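Local coordinates for RagB/SusD domain protein (Flavobacterium johnsoniae, PDB 5J5U) that probably binds chitin or its oligosaccharides at the cell surface, as a SusD-type outer-membrane lipoprotein of a chitin utilization locus, at residues 46-51 and 410-415; 101-106 and 159-164; 260-265 and 429-434. All coordinates share one frame; numbering follows the deposited sequence.

Overall arrangement
Interactions 1 and 3 lie side by side, their centres about 10 Å apart, and handle neighbouring pieces of chain: strand 49-50 pairs antiparallel with 259-260, segments 410-415 and 429-434 lie on either side of helix 415-425 in sequence, and Gln47 reaches both segments of interaction 3. Interaction 1 is buried close to the middle of the molecule and combines a histidine and a tyrosine with a serine, a leucine and a phenylalanine. Interaction 3, at the surface, is almost wholly leucine packing. Interaction 2 is far off, its centre about 42 Å from that of interaction 3 and across the chain's centre; there a polar side-chain network borders a small apolar patch between a helix and the end of its neighbour.

Interaction 1 (46-51 and 410-415); sequences VQHYSG and TYLFNS
The type II beta turn from Tyr411 to Asn414, which links helix 399-410 to helix 415-425 in this mainly helical SusD-like fold, receives His48, just before strand 49-50, and Tyr49, its first residue. The imidazole of His48 is sandwiched. Leu412 CD1 sits over the middle of one face, 3.5 Å from the centroid of the His48 ring and 14° off its normal, a CH-pi contact; Val46 CG1 lies over the centre of the opposite face. In the plane of the ring, His48 ND1 and Ser415 OG are joined by a hydrogen bond of 3.0 Å, nearly straight at 162°. The other ring nitrogen, NE2, bonds to the carbonyl O of Trp408, so one nitrogen is tied to the last turn of helix 399-410 and the other to the first residue of helix 415-425. Tyr49 comes in beside it, crossing Phe413 at about a right angle, and Tyr49 OH meets Phe413 CD1 at 3.2 Å, the phenylalanine carbon lying at the tyrosine's edge. A water lies between Tyr49 OH and Ser415 OG, but at 2.5 Å from each this link is doubtful. Asn38 bonds to Phe413 O and Ser415 N, holding the turn from outside the contact. With both nitrogens bonded, to Ser415 OG and Trp408 O, and both faces covered, the His48 ring is probably fixed in rotation inside this buried site.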
ATOM      1  N   VAL A  46      -6.146   4.404   8.343  1.00  9.67           N
ATOM      2  CA  VAL A  46      -5.178   3.609   9.085  1.00 11.64           C
ATOM      3  C   VAL A  46      -4.249   4.539   9.920  1.00 14.10           C
ATOM      4  O   VAL A  46      -3.293   4.093  10.526  1.00 12.50           O
ATOM      5  CB  VAL A  46      -4.388   2.681   8.115  1.00 10.30           C
ATOM      6  CG1 VAL A  46      -3.181   3.421   7.478  1.00 12.71           C
ATOM      7  CG2 VAL A  46      -3.963   1.411   8.807  1.00  8.27           C
ATOM      8  N   GLN A  47      -4.610   5.825   9.982  1.00 16.51           N
ATOM      9  CA  GLN A  47      -3.968   6.796  10.846  1.00 12.85           C
ATOM     10  C   GLN A  47      -2.461   6.898  10.593  1.00 16.38           C
ATOM     11  O   GLN A  47      -1.652   7.008  11.520  1.00 15.50           O
ATOM     12  CB  GLN A  47      -4.272   6.463  12.303  1.00 10.77           C
ATOM     13  CG  GLN A  47      -5.766   6.401  12.582  1.00 10.21           C
ATOM     14  CD  GLN A  47      -6.127   6.276  14.088  1.00 17.60           C
ATOM     15  OE1 GLN A  47      -5.330   5.796  14.904  1.00 14.01           O
ATOM     16  NE2 GLN A  47      -7.344   6.701  14.440  1.00 13.74           N
ATOM     17  N   HIS A  48      -2.096   6.851   9.315  1.00 11.81           N
ATOM     18  CA  HIS A  48      -0.787   7.271   8.888  1.00 10.92           C
ATOM     19  C   HIS A  48      -0.670   8.807   9.034  1.00 15.23           C
ATOM     20  O   HIS A  48       0.385   9.323   9.423  1.00 14.82           O
ATOM     21  CB  HIS A  48      -0.543   6.866   7.434  1.00  9.64           C
ATOM     22  CG  HIS A  48       0.021   5.488   7.277  1.00 12.71           C
ATOM     23  ND1 HIS A  48       0.135   4.870   6.048  1.00 13.77           N
ATOM     24  CD2 HIS A  48       0.486   4.604   8.185  1.00 11.09           C
ATOM     25  CE1 HIS A  48       0.662   3.667   6.210  1.00 12.37           C
ATOM     26  NE2 HIS A  48       0.876   3.481   7.499  1.00 10.28           N
ATOM     27  N   TYR A  49      -1.745   9.538   8.721  1.00  9.63           N
ATOM     28  CA  TYR A  49      -1.687  11.013   8.732  1.00 11.37           C
ATOM     29  C   TYR A  49      -2.842  11.717   9.453  1.00 14.30           C
ATOM     30  O   TYR A  49      -3.971  11.186   9.531  1.00 11.90           O
ATOM     31  CB  TYR A  49      -1.668  11.551   7.295  1.00 10.16           C
ATOM     32  CG  TYR A  49      -0.772  10.809   6.327  1.00 10.64           C
ATOM     33  CD1 TYR A  49       0.597  11.048   6.293  1.00 10.21           C
ATOM     34  CD2 TYR A  49      -1.300   9.907   5.426  1.00 12.68           C
ATOM     35  CE1 TYR A  49       1.414  10.406   5.402  1.00 13.31           C
ATOM     36  CE2 TYR A  49      -0.477   9.247   4.500  1.00 15.28           C
ATOM     37  CZ  TYR A  49       0.883   9.503   4.498  1.00 13.18           C
ATOM     38  OH  TYR A  49       1.710   8.846   3.604  1.00 10.08           O
ATOM     39  N   SER A  50      -2.583  12.938   9.926  1.00 11.09           N
ATOM     40  CA  SER A  50      -3.670  13.820  10.367  1.00 10.39           C
ATOM     41  C   SER A  50      -3.276  15.313  10.310  1.00 10.08           C
ATOM     42  O   SER A  50      -2.104  15.654  10.330  1.00 17.56           O
ATOM     43  CB  SER A  50      -4.123  13.423  11.782  1.00 12.49           C
ATOM     44  OG  SER A  50      -5.409  13.951  12.070  1.00 14.05           O
ATOM     45  N   GLY A  51      -4.245  16.215  10.241  1.00 10.35           N
ATOM     46  CA  GLY A  51      -3.904  17.623  10.290  1.00 12.29           C
ATOM     47  C   GLY A  51      -4.428  18.511   9.188  1.00 12.80           C
ATOM     48  O   GLY A  51      -4.877  19.624   9.461  1.00 12.82           O
ATOM     49  N   THR A 410       6.255   0.074   7.274  1.00 16.27           N
ATOM     50  CA  THR A 410       6.841  -0.201   5.972  1.00 15.02           C
ATOM     51  C   THR A 410       5.945   0.282   4.824  1.00 17.64           C
ATOM     52  O   THR A 410       6.454   0.763   3.801  1.00 19.94           O
ATOM     53  CB  THR A 410       7.138  -1.718   5.850  1.00 16.67           C
ATOM     54  OG1 THR A 410       8.292  -2.020   6.647  1.00 24.89           O
ATOM     55  CG2 THR A 410       7.414  -2.135   4.425  1.00 19.10           C
ATOM     56  N   TYR A 411       4.624   0.202   5.018  1.00 11.89           N
ATOM     57  CA  TYR A 411       3.656   0.623   4.008  1.00 11.91           C
ATOM     58  C   TYR A 411       3.340   2.096   4.037  1.00 13.92           C
ATOM     59  O   TYR A 411       2.374   2.529   3.405  1.00 13.03           O
ATOM     60  CB  TYR A 411       2.345  -0.136   4.168  1.00 13.65           C
ATOM     61  CG  TYR A 411       2.386  -1.578   3.729  1.00 13.96           C
ATOM     62  CD1 TYR A 411       3.009  -1.959   2.542  1.00 16.88           C
ATOM     63  CD2 TYR A 411       1.828  -2.559   4.515  1.00 13.30           C
ATOM     64  CE1 TYR A 411       3.053  -3.294   2.148  1.00 16.67           C
ATOM     65  CE2 TYR A 411       1.847  -3.882   4.132  1.00 17.98           C
ATOM     66  CZ  TYR A 411       2.461  -4.251   2.958  1.00 20.56           C
ATOM     67  OH  TYR A 411       2.470  -5.588   2.606  1.00 19.09           O
ATOM     68  N   LEU A 412       4.126   2.875   4.774  1.00 17.83           N
ATOM     69  CA  LEU A 412       3.945   4.325   4.769  1.00 15.10           C
ATOM     70  C   LEU A 412       4.149   4.852   3.351  1.00 15.59           C
ATOM     71  O   LEU A 412       5.004   4.336   2.634  1.00 16.17           O
ATOM     72  CB  LEU A 412       4.905   4.988   5.754  1.00 16.50           C
ATOM     73  CG  LEU A 412       4.621   6.451   6.077  1.00 12.91           C
ATOM     74  CD1 LEU A 412       3.254   6.558   6.705  1.00 10.61           C
ATOM     75  CD2 LEU A 412       5.727   7.038   7.012  1.00 13.38           C
ATOM     76  N   PHE A 413       3.334   5.829   2.943  1.00 13.24           N
ATOM     77  CA  PHE A 413       3.279   6.335   1.565  1.00 15.44           C
ATOM     78  C   PHE A 413       2.673   5.333   0.566  1.00 18.40           C
ATOM     79  O   PHE A 413       2.454   5.678  -0.597  1.00 17.49           O
ATOM     80  CB  PHE A 413       4.670   6.772   1.077  1.00 15.45           C
ATOM     81  CG  PHE A 413       5.386   7.665   2.048  1.00 17.28           C
ATOM     82  CD1 PHE A 413       4.740   8.750   2.610  1.00 16.29           C
ATOM     83  CD2 PHE A 413       6.689   7.382   2.446  1.00 20.38           C
ATOM     84  CE1 PHE A 413       5.387   9.561   3.526  1.00 15.77           C
ATOM     85  CE2 PHE A 413       7.341   8.188   3.355  1.00 18.38           C
ATOM     86  CZ  PHE A 413       6.697   9.282   3.891  1.00 16.84           C
ATOM     87  N   ASN A 414       2.385   4.117   1.028  1.00 17.20           N
ATOM     88  CA  ASN A 414       1.589   3.145   0.273  1.00 21.01           C
ATOM     89  C   ASN A 414       0.428   2.691   1.156  1.00 16.03           C
ATOM     90  O   ASN A 414       0.353   1.534   1.569  1.00  8.16           O
ATOM     91  CB  ASN A 414       2.416   1.931  -0.176  1.00 16.79           C
ATOM     92  CG  ASN A 414       1.740   1.161  -1.305  1.00 22.59           C
ATOM     93  OD1 ASN A 414       0.558   1.377  -1.602  1.00 15.39           O
ATOM     94  ND2 ASN A 414       2.468   0.236  -1.912  1.00 21.77           N
ATOM     95  N   SER A 415      -0.445   3.641   1.471  1.00 14.62           N
ATOM     96  CA  SER A 415      -1.442   3.448   2.502  1.00 15.13           C
ATOM     97  C   SER A 415      -2.527   2.447   2.133  1.00 13.79           C
ATOM     98  O   SER A 415      -3.182   1.916   3.031  1.00 12.91           O
ATOM     99  CB  SER A 415      -2.090   4.784   2.879  1.00 13.80           C
ATOM    100  OG  SER A 415      -1.138   5.628   3.491  1.00 15.09           O
TER
HETATM  101  O   HOH W   1       0.367   7.228   2.229  1.00 15.80           O

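Interaction 2 (101-106 and 159-164); sequences NAVAKI and TQLNAS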
ATOM      1  N   ASN A 101       4.989 -10.496 -22.495  1.00 30.55           N
ATOM      2  CA  ASN A 101       3.692 -11.057 -22.165  1.00 32.56           C
ATOM      3  C   ASN A 101       3.606 -11.391 -20.681  1.00 27.84           C
ATOM      4  O   ASN A 101       2.592 -11.149 -20.037  1.00 29.01           O
ATOM      5  CB  ASN A 101       3.424 -12.298 -23.017  1.00 32.49           C
ATOM      6  CG  ASN A 101       2.074 -12.917 -22.747  1.00 30.75           C
ATOM      7  OD1 ASN A 101       1.958 -13.841 -21.943  1.00 30.43           O
ATOM      8  ND2 ASN A 101       1.043 -12.425 -23.432  1.00 22.13           N
ATOM      9  N   ALA A 102       4.679 -11.946 -20.148  1.00 25.01           N
ATOM     10  CA  ALA A 102       4.723 -12.275 -18.736  1.00 29.99           C
ATOM     11  C   ALA A 102       4.741 -10.987 -17.897  1.00 31.93           C
ATOM     12  O   ALA A 102       3.977 -10.855 -16.922  1.00 27.56           O
ATOM     13  CB  ALA A 102       5.935 -13.148 -18.428  1.00 25.53           C
ATOM     14  N   VAL A 103       5.586 -10.032 -18.292  1.00 26.07           N
ATOM     15  CA  VAL A 103       5.712  -8.785 -17.545  1.00 29.77           C
ATOM     16  C   VAL A 103       4.342  -8.085 -17.461  1.00 26.87           C
ATOM     17  O   VAL A 103       3.862  -7.743 -16.372  1.00 20.69           O
ATOM     18  CB  VAL A 103       6.779  -7.853 -18.181  1.00 25.14           C
ATOM     19  CG1 VAL A 103       6.615  -6.428 -17.693  1.00 28.12           C
ATOM     20  CG2 VAL A 103       8.187  -8.358 -17.861  1.00 21.00           C
ATOM     21  N   ALA A 104       3.704  -7.924 -18.614  1.00 21.41           N
ATOM     22  CA  ALA A 104       2.391  -7.344 -18.667  1.00 22.69           C
ATOM     23  C   ALA A 104       1.447  -8.074 -17.719  1.00 23.69           C
ATOM     24  O   ALA A 104       0.695  -7.433 -16.992  1.00 23.16           O
ATOM     25  CB  ALA A 104       1.861  -7.371 -20.079  1.00 27.69           C
ATOM     26  N   LYS A 105       1.500  -9.402 -17.701  1.00 24.22           N
ATOM     27  CA  LYS A 105       0.582 -10.165 -16.840  1.00 20.71           C
ATOM     28  C   LYS A 105       0.837  -9.854 -15.362  1.00 25.67           C
ATOM     29  O   LYS A 105      -0.120  -9.664 -14.579  1.00 19.68           O
ATOM     30  CB  LYS A 105       0.694 -11.675 -17.100  1.00 22.93           C
ATOM     31  CG  LYS A 105      -0.269 -12.168 -18.186  1.00 33.21           C
ATOM     32  CD  LYS A 105      -0.112 -13.652 -18.481  1.00 32.61           C
ATOM     33  CE  LYS A 105       1.334 -13.989 -18.784  1.00 34.24           C
ATOM     34  NZ  LYS A 105       1.497 -15.365 -19.291  1.00 33.72           N
ATOM     35  N   ILE A 106       2.123  -9.766 -14.995  1.00 20.04           N
ATOM     36  CA  ILE A 106       2.497  -9.383 -13.638  1.00 18.09           C
ATOM     37  C   ILE A 106       1.957  -7.975 -13.378  1.00 22.33           C
ATOM     38  O   ILE A 106       1.306  -7.730 -12.358  1.00 22.58           O
ATOM     39  CB  ILE A 106       4.028  -9.455 -13.423  1.00 22.16           C
ATOM     40  CG1 ILE A 106       4.503 -10.896 -13.579  1.00 20.19           C
ATOM     41  CG2 ILE A 106       4.415  -9.014 -12.033  1.00 15.39           C
ATOM     42  CD1 ILE A 106       5.988 -11.029 -13.604  1.00 23.09           C
ATOM     43  N   THR A 159       7.319 -18.841 -14.215  1.00 27.83           N
ATOM     44  CA  THR A 159       7.857 -19.909 -15.052  1.00 29.73           C
ATOM     45  C   THR A 159       8.124 -19.454 -16.507  1.00 34.05           C
ATOM     46  O   THR A 159       9.079 -19.897 -17.147  1.00 33.97           O
ATOM     47  CB  THR A 159       6.907 -21.113 -15.018  1.00 31.27           C
ATOM     48  OG1 THR A 159       6.792 -21.574 -13.660  1.00 28.12           O
ATOM     49  CG2 THR A 159       7.407 -22.242 -15.914  1.00 30.91           C
ATOM     50  N   GLN A 160       7.292 -18.556 -17.018  1.00 32.10           N
ATOM     51  CA  GLN A 160       7.339 -18.150 -18.421  1.00 28.92           C
ATOM     52  C   GLN A 160       8.506 -17.210 -18.745  1.00 33.27           C
ATOM     53  O   GLN A 160       9.051 -17.250 -19.850  1.00 36.68           O
ATOM     54  CB  GLN A 160       6.007 -17.505 -18.790  1.00 28.96           C
ATOM     55  CG  GLN A 160       5.944 -16.777 -20.112  1.00 34.39           C
ATOM     56  CD  GLN A 160       4.526 -16.302 -20.425  1.00 29.80           C
ATOM     57  OE1 GLN A 160       3.560 -16.754 -19.803  1.00 24.55           O
ATOM     58  NE2 GLN A 160       4.397 -15.385 -21.377  1.00 27.86           N
ATOM     59  N   LEU A 161       8.897 -16.371 -17.788  1.00 34.35           N
ATOM     60  CA  LEU A 161      10.074 -15.504 -17.958  1.00 35.82           C
ATOM     61  C   LEU A 161      11.322 -16.345 -18.251  1.00 34.05           C
ATOM     62  O   LEU A 161      11.739 -17.160 -17.423  1.00 32.85           O
ATOM     63  CB  LEU A 161      10.290 -14.639 -16.710  1.00 29.73           C
ATOM     64  CG  LEU A 161       9.305 -13.481 -16.536  1.00 31.42           C
ATOM     65  CD1 LEU A 161       9.507 -12.778 -15.206  1.00 27.73           C
ATOM     66  CD2 LEU A 161       9.466 -12.503 -17.675  1.00 32.72           C
ATOM     67  N   ASN A 162      11.929 -16.147 -19.415  1.00 39.31           N
ATOM     68  CA  ASN A 162      13.019 -17.033 -19.821  1.00 37.96           C
ATOM     69  C   ASN A 162      14.077 -16.310 -20.664  1.00 41.37           C
ATOM     70  O   ASN A 162      13.812 -15.266 -21.255  1.00 40.48           O
ATOM     71  CB  ASN A 162      12.412 -18.229 -20.582  1.00 41.31           C
ATOM     72  CG  ASN A 162      13.441 -19.241 -21.053  1.00 47.38           C
ATOM     73  OD1 ASN A 162      14.477 -18.904 -21.627  1.00 46.43           O
ATOM     74  ND2 ASN A 162      13.139 -20.514 -20.821  1.00 53.43           N
ATOM     75  N   ALA A 163      15.277 -16.882 -20.715  1.00 48.56           N
ATOM     76  CA  ALA A 163      16.393 -16.330 -21.488  1.00 44.10           C
ATOM     77  C   ALA A 163      16.044 -16.177 -22.972  1.00 42.44           C
ATOM     78  O   ALA A 163      16.632 -15.366 -23.684  1.00 41.54           O
ATOM     79  CB  ALA A 163      17.620 -17.209 -21.326  1.00 42.00           C
ATOM     80  N   SER A 164      15.090 -16.980 -23.432  1.00 44.91           N
ATOM     81  CA  SER A 164      14.678 -16.986 -24.830  1.00 44.89           C
ATOM     82  C   SER A 164      13.329 -16.297 -25.062  1.00 48.08           C
ATOM     83  O   SER A 164      12.688 -16.519 -26.096  1.00 44.75           O
ATOM     84  CB  SER A 164      14.596 -18.432 -25.329  1.00 51.57           C
ATOM     85  OG  SER A 164      15.550 -19.252 -24.672  1.00 60.81           O
TER
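Asn101 OD1 takes two donors, Gln160 NE2 from across the contact and, more weakly, Lys105 NZ one turn further along its own helix. The contact joins helix 98-119 to the C-terminal end of helix 143-160, two members of the helical array of the SusD-like fold. Gln160 NE2 reaches Asn101 OD1 at 2.9 Å with an N-H...O angle of 163°, and the two amide planes lie only 16° apart. NE2 also bonds to Ser98 O, outside these segments. At the other end of the same amide, Gln160 OE1 accepts from Lys105 NZ, though the refined length of 2.5 Å is doubtful in detail. The glutamine chain runs extended beyond CG, whereas the lysine bends at chi3 (-53°), and the two side chains cross at about a right angle. The three side chains form a loose triangle, one side weak and one doubtfully short, in which the ammonium would probably polarise both carbonyls it meets.

Next to this network lies an apolar patch. Ala102 CB packs on Leu161 CD2 at 3.7 Å, and Val103 CG2 adds a looser touch on the same methyl. Trp181 and Lys182 of helix 178-195 also touch Leu161. The other branch of this leucine, CD1, faces Ile106 CD1 at 4.2 Å. Just past the helix the chain makes an Asx turn, in which Asn162 OD1 accepts from Ser164 N at 2.7 Å; Asn162 O, in turn, bonds to Asn99 ND2.

Interaction 3 (260-265 and 429-434); sequences FSSLLI and HLLPIT
Leu263, in the first turn of helix 262-270, packs against Leu430 and Leu431 in the extended loop that follows helix 415-425, at the surface of the SusD-like fold. The apolar contacts carry the interface. Leu263 has CG anti to its backbone N (chi1 -177°), and its two methyls divide the work: CD2 meets Leu430 CD2 at 3.7 Å, the side chains crossing at about a right angle, while CD1 approaches Leu431 CG at 4.2 Å. Leu431 slides past Leu263 in the opposite direction, which brings Leu431 CD1 within 4.0 Å of Leu263 CB. An alanine in place of Leu263 would probably take from Leu430 CD2 its leucine partner on this side and open a gap beside the carbonyl of His429, while the CB contact to Leu431 would stay.

Mixed contacts between polar and apolar atoms come second. Leu263 CD1 and CD2 both lie 3.9 Å from His429 O, and Ser262 OG rests against Leu431 CD1. No hydrogen bond spans the two segments directly.

Polar ties run instead through Gln47, a residue of interaction 1, which bonds to Leu431 O by its side-chain NE2 and, at a doubtfully short distance, probably to Ser261 OG by its backbone O. Ser261 is the N-cap of the helix: its OG also accepts a weak but nearly straight bond from Leu264 N, 3.3 Å long.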
ATOM      1  N   PHE A 260       2.296  13.565  10.214  1.00 11.80           N
ATOM      2  CA  PHE A 260       2.149  12.175  10.625  1.00 14.37           C
ATOM      3  C   PHE A 260       1.248  12.114  11.847  1.00 14.01           C
ATOM      4  O   PHE A 260       1.139  13.081  12.609  1.00 16.07           O
ATOM      5  CB  PHE A 260       3.517  11.523  10.905  1.00 14.96           C
ATOM      6  CG  PHE A 260       4.403  11.452   9.691  1.00 16.48           C
ATOM      7  CD1 PHE A 260       3.936  10.890   8.515  1.00 14.24           C
ATOM      8  CD2 PHE A 260       5.702  11.944   9.720  1.00 16.43           C
ATOM      9  CE1 PHE A 260       4.727  10.821   7.388  1.00 11.31           C
ATOM     10  CE2 PHE A 260       6.509  11.867   8.589  1.00 14.23           C
ATOM     11  CZ  PHE A 260       6.017  11.305   7.420  1.00 13.96           C
ATOM     12  N   SER A 261       0.555  11.004  12.024  1.00 14.76           N
ATOM     13  CA  SER A 261      -0.368  10.919  13.146  1.00 18.52           C
ATOM     14  C   SER A 261       0.376  10.733  14.472  1.00 16.52           C
ATOM     15  O   SER A 261       1.509  10.255  14.492  1.00 15.10           O
ATOM     16  CB  SER A 261      -1.352   9.778  12.925  1.00 16.32           C
ATOM     17  OG  SER A 261      -0.728   8.530  13.153  1.00 21.72           O
ATOM     18  N   SER A 262      -0.262  11.102  15.575  1.00 16.62           N
ATOM     19  CA  SER A 262       0.330  10.882  16.894  1.00 16.92           C
ATOM     20  C   SER A 262       0.628   9.393  17.133  1.00 18.10           C
ATOM     21  O   SER A 262       1.589   9.044  17.801  1.00 16.96           O
ATOM     22  CB  SER A 262      -0.588  11.434  17.995  1.00 16.84           C
ATOM     23  OG  SER A 262      -1.878  10.829  17.960  1.00 17.13           O
ATOM     24  N   LEU A 263      -0.200   8.509  16.586  1.00 19.07           N
ATOM     25  CA  LEU A 263       0.027   7.073  16.737  1.00 15.09           C
ATOM     26  C   LEU A 263       1.406   6.654  16.165  1.00 18.37           C
ATOM     27  O   LEU A 263       2.201   5.958  16.828  1.00 21.67           O
ATOM     28  CB  LEU A 263      -1.105   6.299  16.062  1.00 10.57           C
ATOM     29  CG  LEU A 263      -1.090   4.771  16.182  1.00 16.16           C
ATOM     30  CD1 LEU A 263      -1.331   4.308  17.626  1.00 14.40           C
ATOM     31  CD2 LEU A 263      -2.106   4.155  15.212  1.00 11.80           C
ATOM     32  N   LEU A 264       1.693   7.082  14.941  1.00 12.48           N
ATOM     33  CA  LEU A 264       2.954   6.732  14.317  1.00 15.82           C
ATOM     34  C   LEU A 264       4.132   7.404  15.024  1.00 16.49           C
ATOM     35  O   LEU A 264       5.092   6.745  15.385  1.00 18.70           O
ATOM     36  CB  LEU A 264       2.948   7.112  12.835  1.00 16.90           C
ATOM     37  CG  LEU A 264       4.205   6.848  11.998  1.00 13.86           C
ATOM     38  CD1 LEU A 264       4.505   5.373  12.006  1.00  9.58           C
ATOM     39  CD2 LEU A 264       3.984   7.320  10.577  1.00 16.49           C
ATOM     40  N   ILE A 265       4.047   8.707  15.247  1.00 17.12           N
ATOM     41  CA  ILE A 265       5.153   9.425  15.865  1.00 18.86           C
ATOM     42  C   ILE A 265       5.445   8.876  17.256  1.00 23.52           C
ATOM     43  O   ILE A 265       6.588   8.580  17.560  1.00 22.38           O
ATOM     44  CB  ILE A 265       4.886  10.929  15.959  1.00 19.90           C
ATOM     45  CG1 ILE A 265       4.768  11.526  14.551  1.00 18.58           C
ATOM     46  CG2 ILE A 265       6.015  11.615  16.762  1.00 15.64           C
ATOM     47  CD1 ILE A 265       5.991  11.318  13.666  1.00 15.53           C
ATOM     48  N   HIS A 429      -3.412  -1.568  16.568  1.00 17.10           N
ATOM     49  CA  HIS A 429      -4.583  -1.006  17.193  1.00 18.13           C
ATOM     50  C   HIS A 429      -4.563   0.493  16.996  1.00 17.58           C
ATOM     51  O   HIS A 429      -3.582   1.156  17.303  1.00 19.51           O
ATOM     52  CB  HIS A 429      -4.638  -1.374  18.673  1.00 18.48           C
ATOM     53  CG  HIS A 429      -4.888  -2.828  18.910  1.00 27.05           C
ATOM     54  ND1 HIS A 429      -4.877  -3.394  20.165  1.00 32.08           N
ATOM     55  CD2 HIS A 429      -5.146  -3.837  18.043  1.00 24.06           C
ATOM     56  CE1 HIS A 429      -5.114  -4.690  20.062  1.00 29.93           C
ATOM     57  NE2 HIS A 429      -5.280  -4.983  18.785  1.00 29.13           N
ATOM     58  N   LEU A 430      -5.662   1.021  16.483  1.00 17.29           N
ATOM     59  CA  LEU A 430      -5.725   2.418  16.115  1.00 18.80           C
ATOM     60  C   LEU A 430      -6.330   3.188  17.253  1.00 14.18           C
ATOM     61  O   LEU A 430      -6.973   2.623  18.109  1.00 18.65           O
ATOM     62  CB  LEU A 430      -6.538   2.632  14.815  1.00 18.21           C
ATOM     63  CG  LEU A 430      -6.030   1.921  13.535  1.00 17.17           C
ATOM     64  CD1 LEU A 430      -6.901   2.260  12.303  1.00 13.25           C
ATOM     65  CD2 LEU A 430      -4.533   2.212  13.268  1.00 10.10           C
ATOM     66  N   LEU A 431      -6.071   4.483  17.275  1.00 19.05           N
ATOM     67  CA  LEU A 431      -6.694   5.367  18.232  1.00 15.46           C
ATOM     68  C   LEU A 431      -8.146   5.476  17.879  1.00 16.52           C
ATOM     69  O   LEU A 431      -8.488   5.588  16.710  1.00 14.31           O
ATOM     70  CB  LEU A 431      -6.026   6.742  18.204  1.00 18.78           C
ATOM     71  CG  LEU A 431      -4.599   6.685  18.752  1.00 24.38           C
ATOM     72  CD1 LEU A 431      -3.817   7.986  18.536  1.00 15.03           C
ATOM     73  CD2 LEU A 431      -4.711   6.350  20.239  1.00 19.45           C
ATOM     74  N   PRO A 432      -9.010   5.482  18.896  1.00 14.22           N
ATOM     75  CA  PRO A 432     -10.454   5.548  18.661  1.00 13.72           C
ATOM     76  C   PRO A 432     -10.846   6.923  18.136  1.00 13.45           C
ATOM     77  O   PRO A 432     -10.284   7.925  18.542  1.00 13.34           O
ATOM     78  CB  PRO A 432     -11.045   5.265  20.043  1.00 18.17           C
ATOM     79  CG  PRO A 432      -9.976   5.734  20.989  1.00 25.51           C
ATOM     80  CD  PRO A 432      -8.674   5.405  20.327  1.00 15.38           C
ATOM     81  N   ILE A 433     -11.760   6.940  17.177  1.00 13.69           N
ATOM     82  CA  ILE A 433     -12.305   8.172  16.621  1.00 14.92           C
ATOM     83  C   ILE A 433     -13.626   8.513  17.310  1.00 17.29           C
ATOM     84  O   ILE A 433     -14.606   7.787  17.174  1.00 16.44           O
ATOM     85  CB  ILE A 433     -12.489   8.033  15.078  1.00 14.66           C
ATOM     86  CG1 ILE A 433     -11.113   7.858  14.393  1.00 11.41           C
ATOM     87  CG2 ILE A 433     -13.240   9.227  14.493  1.00 11.12           C
ATOM     88  CD1 ILE A 433     -10.213   9.089  14.524  1.00 10.56           C
ATOM     89  N   THR A 434     -13.665   9.625  18.039  1.00 17.70           N
ATOM     90  CA  THR A 434     -14.848   9.935  18.841  1.00 21.02           C
ATOM     91  C   THR A 434     -15.535  11.216  18.375  1.00 17.67           C
ATOM     92  O   THR A 434     -16.535  11.635  18.961  1.00 19.72           O
ATOM     93  CB  THR A 434     -14.490  10.090  20.356  1.00 20.88           C
ATOM     94  OG1 THR A 434     -13.446  11.059  20.522  1.00 21.26           O
ATOM     95  CG2 THR A 434     -14.051   8.734  20.963  1.00 21.56           C
TER